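Uncharacterized protein (Sus scrofa, PDB 5BNF) is porcine CD38, a member of the ADP-ribosyl cyclase family, whose fold includes a parallel beta sheet packed against helices. Local coordinates at residues V155-N160 with L189-I194; S162-F167 with T200-C205. All coordinates share one frame; numbering follows the deposited sequence.

Interaction 1. Residues V155-N160 with L189-I194; sequences VQVFLN and LKAWVI
Residues 155-160 and 189-194 pair as parallel strands, their axes 4.7 Å apart at closest approach and inclined at 20°, in a register that sets Val155 beside Leu189 and Asn160 beside Ile194. Five backbone hydrogen bonds join them: Val155, Val157 and Leu159 accept at O from the N atoms of Lys190, Trp192 and Ile194, and the N atoms of Val157 and Leu159 give to the carbonyls of Lys190 and Trp192. The bond from Leu159 N to Trp192 O is short, 2.8 Å, and almost straight at 174°. Strands 153-160 and 186-194 are joined through helix 172-180 as a beta-alpha-beta unit, and they form the middle of the sheet, between strands 75-77 and 223-229. On one face, Phe158 and Trp192 point the same way and form an offset stack, with the Phe158 ring and the five-membered ring of Trp192 4.8 Å apart at their centroids and their planes at 28°. Trp192 CD1 lies over the rim of the Phe158 face, 3.8 Å from Phe158 CZ, while Ile194 CD1 approaches the same ring at its edge, 4.0 Å from Phe158 CD2. The other face is aliphatic and buried. There Val155 CG2, placed between backbone N and carbonyl carbon, meets Leu189 CG at 3.6 Å, and Val157 CG1 meets Ala191 CB at 3.8 Å; helix 208-219 covers this face at Leu189 and Val193.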
# COMPACT_ATOMS: atom_id res chain seq x y z
N VAL A 155 8.76 9.70 9.02
CA VAL A 155 8.44 8.61 8.11
C VAL A 155 9.68 8.23 7.32
O VAL A 155 10.59 9.05 7.12
CB VAL A 155 7.33 9.01 7.10
CG1 VAL A 155 6.06 9.33 7.85
CG2 VAL A 155 7.76 10.20 6.27
N GLN A 156 9.71 6.99 6.85
CA GLN A 156 10.84 6.49 6.09
C GLN A 156 10.40 5.87 4.77
O GLN A 156 9.27 5.42 4.62
CB GLN A 156 11.59 5.43 6.89
CG GLN A 156 12.19 5.91 8.19
CD GLN A 156 12.83 4.77 8.96
OE1 GLN A 156 12.17 4.07 9.71
NE2 GLN A 156 14.12 4.59 8.76
N VAL A 157 11.32 5.83 3.81
CA VAL A 157 11.05 5.22 2.53
C VAL A 157 12.34 4.59 2.04
O VAL A 157 13.40 5.22 2.11
CB VAL A 157 10.54 6.24 1.49
CG1 VAL A 157 11.58 7.32 1.26
CG2 VAL A 157 10.19 5.53 0.19
N PHE A 158 12.27 3.34 1.59
CA PHE A 158 13.45 2.65 1.09
C PHE A 158 13.42 2.62 -0.44
O PHE A 158 12.42 2.25 -1.04
CB PHE A 158 13.55 1.22 1.65
CG PHE A 158 13.82 1.17 3.13
CD1 PHE A 158 12.85 1.55 4.04
CD2 PHE A 158 15.05 0.76 3.61
CE1 PHE A 158 13.11 1.53 5.41
CE2 PHE A 158 15.32 0.73 4.97
CZ PHE A 158 14.35 1.11 5.87
N LEU A 159 14.52 3.03 -1.05
CA LEU A 159 14.63 3.08 -2.49
C LEU A 159 15.80 2.23 -2.95
O LEU A 159 16.71 1.93 -2.18
CB LEU A 159 14.80 4.53 -2.94
CG LEU A 159 13.75 5.48 -2.36
CD1 LEU A 159 14.07 6.91 -2.74
CD2 LEU A 159 12.38 5.07 -2.86
N ASN A 160 15.76 1.86 -4.23
CA ASN A 160 16.78 1.02 -4.83
C ASN A 160 17.85 1.78 -5.60
O ASN A 160 17.61 2.30 -6.68
CB ASN A 160 16.11 0.01 -5.76
CG ASN A 160 17.09 -0.95 -6.38
OD1 ASN A 160 18.26 -0.98 -5.94
ND2 ASN A 160 16.70 -1.68 -7.31
N LEU A 189 10.97 13.28 6.69
CA LEU A 189 10.90 12.10 5.86
C LEU A 189 12.34 11.72 5.57
O LEU A 189 13.11 12.54 5.09
CB LEU A 189 10.17 12.36 4.54
CG LEU A 189 10.08 11.12 3.64
CD1 LEU A 189 8.89 11.25 2.72
CD2 LEU A 189 11.36 10.95 2.84
N LYS A 190 12.70 10.50 5.90
CA LYS A 190 14.06 10.05 5.67
C LYS A 190 14.07 9.01 4.57
O LYS A 190 13.25 8.09 4.57
CB LYS A 190 14.65 9.46 6.96
CG LYS A 190 14.89 10.50 8.04
CD LYS A 190 14.90 9.90 9.43
CE LYS A 190 15.78 8.66 9.52
NZ LYS A 190 17.18 8.91 9.07
N ALA A 191 14.97 9.16 3.61
CA ALA A 191 15.05 8.21 2.52
C ALA A 191 16.34 7.42 2.62
O ALA A 191 17.38 7.98 2.95
CB ALA A 191 14.97 8.94 1.18
N TRP A 192 16.26 6.12 2.35
CA TRP A 192 17.43 5.26 2.37
C TRP A 192 17.60 4.66 0.98
O TRP A 192 16.69 4.00 0.47
CB TRP A 192 17.27 4.10 3.38
CG TRP A 192 17.01 4.51 4.81
CD1 TRP A 192 15.79 4.60 5.43
CD2 TRP A 192 17.98 4.90 5.79
NE1 TRP A 192 15.95 5.03 6.73
CE2 TRP A 192 17.28 5.22 6.97
CE3 TRP A 192 19.38 5.02 5.77
CZ2 TRP A 192 17.93 5.65 8.13
CZ3 TRP A 192 20.02 5.44 6.93
CH2 TRP A 192 19.30 5.75 8.09
N VAL A 193 18.74 4.92 0.35
CA VAL A 193 19.01 4.36 -0.96
C VAL A 193 19.94 3.17 -0.73
O VAL A 193 21.06 3.32 -0.23
CB VAL A 193 19.68 5.39 -1.90
CG1 VAL A 193 19.99 4.76 -3.24
CG2 VAL A 193 18.77 6.58 -2.10
N ILE A 194 19.45 1.98 -1.08
CA ILE A 194 20.21 0.76 -0.88
C ILE A 194 21.11 0.44 -2.05
O ILE A 194 20.69 0.47 -3.20
CB ILE A 194 19.27 -0.44 -0.67
CG1 ILE A 194 18.08 -0.03 0.19
CG2 ILE A 194 20.03 -1.57 -0.01
CD1 ILE A 194 18.46 0.59 1.51

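Interaction 2. Residues S162-F167 with T200-C205; sequences SISNAF and TPRDTC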
# COMPACT_ATOMS: atom_id res chain seq x y z
N SER A 162 20.23 0.61 -7.18
CA SER A 162 20.73 -0.11 -8.34
C SER A 162 19.97 0.22 -9.63
O SER A 162 20.33 -0.26 -10.70
CB SER A 162 20.71 -1.62 -8.09
OG SER A 162 19.41 -2.09 -7.81
N ILE A 163 18.93 1.04 -9.53
CA ILE A 163 18.19 1.44 -10.73
C ILE A 163 18.41 2.93 -10.99
O ILE A 163 18.67 3.70 -10.06
CB ILE A 163 16.68 1.15 -10.60
CG1 ILE A 163 16.06 2.03 -9.53
CG2 ILE A 163 16.46 -0.32 -10.29
CD1 ILE A 163 14.55 1.86 -9.41
N SER A 164 18.32 3.32 -12.25
CA SER A 164 18.54 4.71 -12.67
C SER A 164 17.79 5.78 -11.90
O SER A 164 18.36 6.83 -11.59
CB SER A 164 18.21 4.86 -14.16
OG SER A 164 19.06 4.05 -14.95
N ASN A 165 16.52 5.53 -11.60
CA ASN A 165 15.71 6.51 -10.88
C ASN A 165 14.98 5.90 -9.69
O ASN A 165 13.80 5.55 -9.79
CB ASN A 165 14.69 7.12 -11.84
CG ASN A 165 15.35 7.94 -12.93
OD1 ASN A 165 14.94 7.90 -14.08
ND2 ASN A 165 16.38 8.70 -12.56
N ALA A 166 15.69 5.79 -8.58
CA ALA A 166 15.14 5.22 -7.35
C ALA A 166 13.79 5.82 -6.97
O ALA A 166 12.92 5.11 -6.49
CB ALA A 166 16.14 5.39 -6.21
N PHE A 167 13.63 7.12 -7.18
CA PHE A 167 12.37 7.77 -6.86
C PHE A 167 11.60 8.00 -8.14
O PHE A 167 11.98 8.82 -8.97
CB PHE A 167 12.61 9.10 -6.15
CG PHE A 167 11.37 9.91 -5.95
CD1 PHE A 167 10.45 9.57 -4.97
CD2 PHE A 167 11.07 10.98 -6.80
CE1 PHE A 167 9.25 10.28 -4.83
CE2 PHE A 167 9.89 11.69 -6.67
CZ PHE A 167 8.97 11.33 -5.69
N THR A 200 28.24 -0.75 -8.79
CA THR A 200 28.30 0.70 -8.59
C THR A 200 26.89 1.28 -8.58
O THR A 200 25.97 0.72 -9.18
CB THR A 200 29.11 1.37 -9.72
OG1 THR A 200 30.27 0.58 -10.02
CG2 THR A 200 29.56 2.76 -9.31
N PRO A 201 26.69 2.42 -7.90
CA PRO A 201 25.36 3.03 -7.86
C PRO A 201 24.85 3.59 -9.18
O PRO A 201 25.52 4.40 -9.82
CB PRO A 201 25.51 4.12 -6.80
CG PRO A 201 26.54 3.55 -5.88
CD PRO A 201 27.55 3.01 -6.86
N ARG A 202 23.65 3.16 -9.57
CA ARG A 202 23.01 3.64 -10.79
C ARG A 202 22.36 4.98 -10.42
O ARG A 202 22.19 5.86 -11.26
CB ARG A 202 21.93 2.66 -11.24
CG ARG A 202 22.47 1.34 -11.77
CD ARG A 202 22.96 1.48 -13.20
NE ARG A 202 21.88 1.93 -14.09
CZ ARG A 202 22.02 2.10 -15.40
NH1 ARG A 202 23.19 1.85 -15.99
NH2 ARG A 202 21.00 2.52 -16.14
N ASP A 203 21.99 5.11 -9.15
CA ASP A 203 21.37 6.32 -8.65
C ASP A 203 21.81 6.51 -7.20
O ASP A 203 21.96 5.54 -6.47
CB ASP A 203 19.85 6.20 -8.75
CG ASP A 203 19.15 7.54 -8.71
OD1 ASP A 203 19.77 8.54 -9.12
OD2 ASP A 203 17.98 7.60 -8.29
N THR A 204 22.03 7.75 -6.80
CA THR A 204 22.47 8.02 -5.44
C THR A 204 21.66 9.15 -4.85
O THR A 204 20.80 9.71 -5.52
CB THR A 204 23.96 8.44 -5.42
OG1 THR A 204 24.08 9.77 -5.92
CG2 THR A 204 24.78 7.51 -6.31
N CYS A 205 21.95 9.48 -3.60
CA CYS A 205 21.27 10.57 -2.91
C CYS A 205 21.53 11.91 -3.59
O CYS A 205 20.80 12.89 -3.37
CB CYS A 205 21.74 10.68 -1.45
SG CYS A 205 21.00 9.53 -0.24
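Arg202 and Asp203, adjacent in sequence, both direct their side chains toward the loop at 162-167 and grip it at two separate points. The Arg202 chain bends at chi2 and again at chi3, folding back so that the guanidinium reaches Ser164: Arg202 NH2 donates to Ser164 OG at 2.7 Å in a noticeably bent bond, with the hydroxyl oxygen 23° out of the guanidinium plane. Asp203 reaches further along the same loop. Its CG stands anti to the backbone N (chi1 -160°), which carries Asp203 OD2 to Ala166 N, 2.9 Å away; that amide meets the oxygen from its anti side, 27° out of the carboxylate plane. Ala166 CB, which points toward 200-205, packs 3.5 Å from Asp203 OD2. The carbonyl of Ser164 lies close to the carboxylate, 3.3 Å from Asp203 OD1 to Ser164 O, but both are acceptors, so the approach is not a hydrogen bond. Gly161 also shares backbone hydrogen bonds with Arg202 and Asp203. Within the fold, the contact joins the loop after strand 153-160 to the loop after strand 186-194. Asp203 also touches Ser209 of helix 208-219, whereas Phe167 packs on that helix and on helix 172-180.

From the N terminus, the chain runs through strand 153-160, the first half of interaction 1, and directly into 162-167, the first half of interaction 2. Helix 172-180 then leads back to strand 186-194, which closes interaction 1 with 28 residues between its segments; the loop at 200-205 closes interaction 2 after 32. The segments alternate, so the two contacts cross rather than nest. Their centres lie about 12 Å apart and they touch: Ala166 CB packs 3.6 Å from Leu159 CB, and Val193 CG2 comes 4.1 Å from Cys205 SG. Cys205 is disulfide-bonded to Cys226, tying the second loop to strand 223-229.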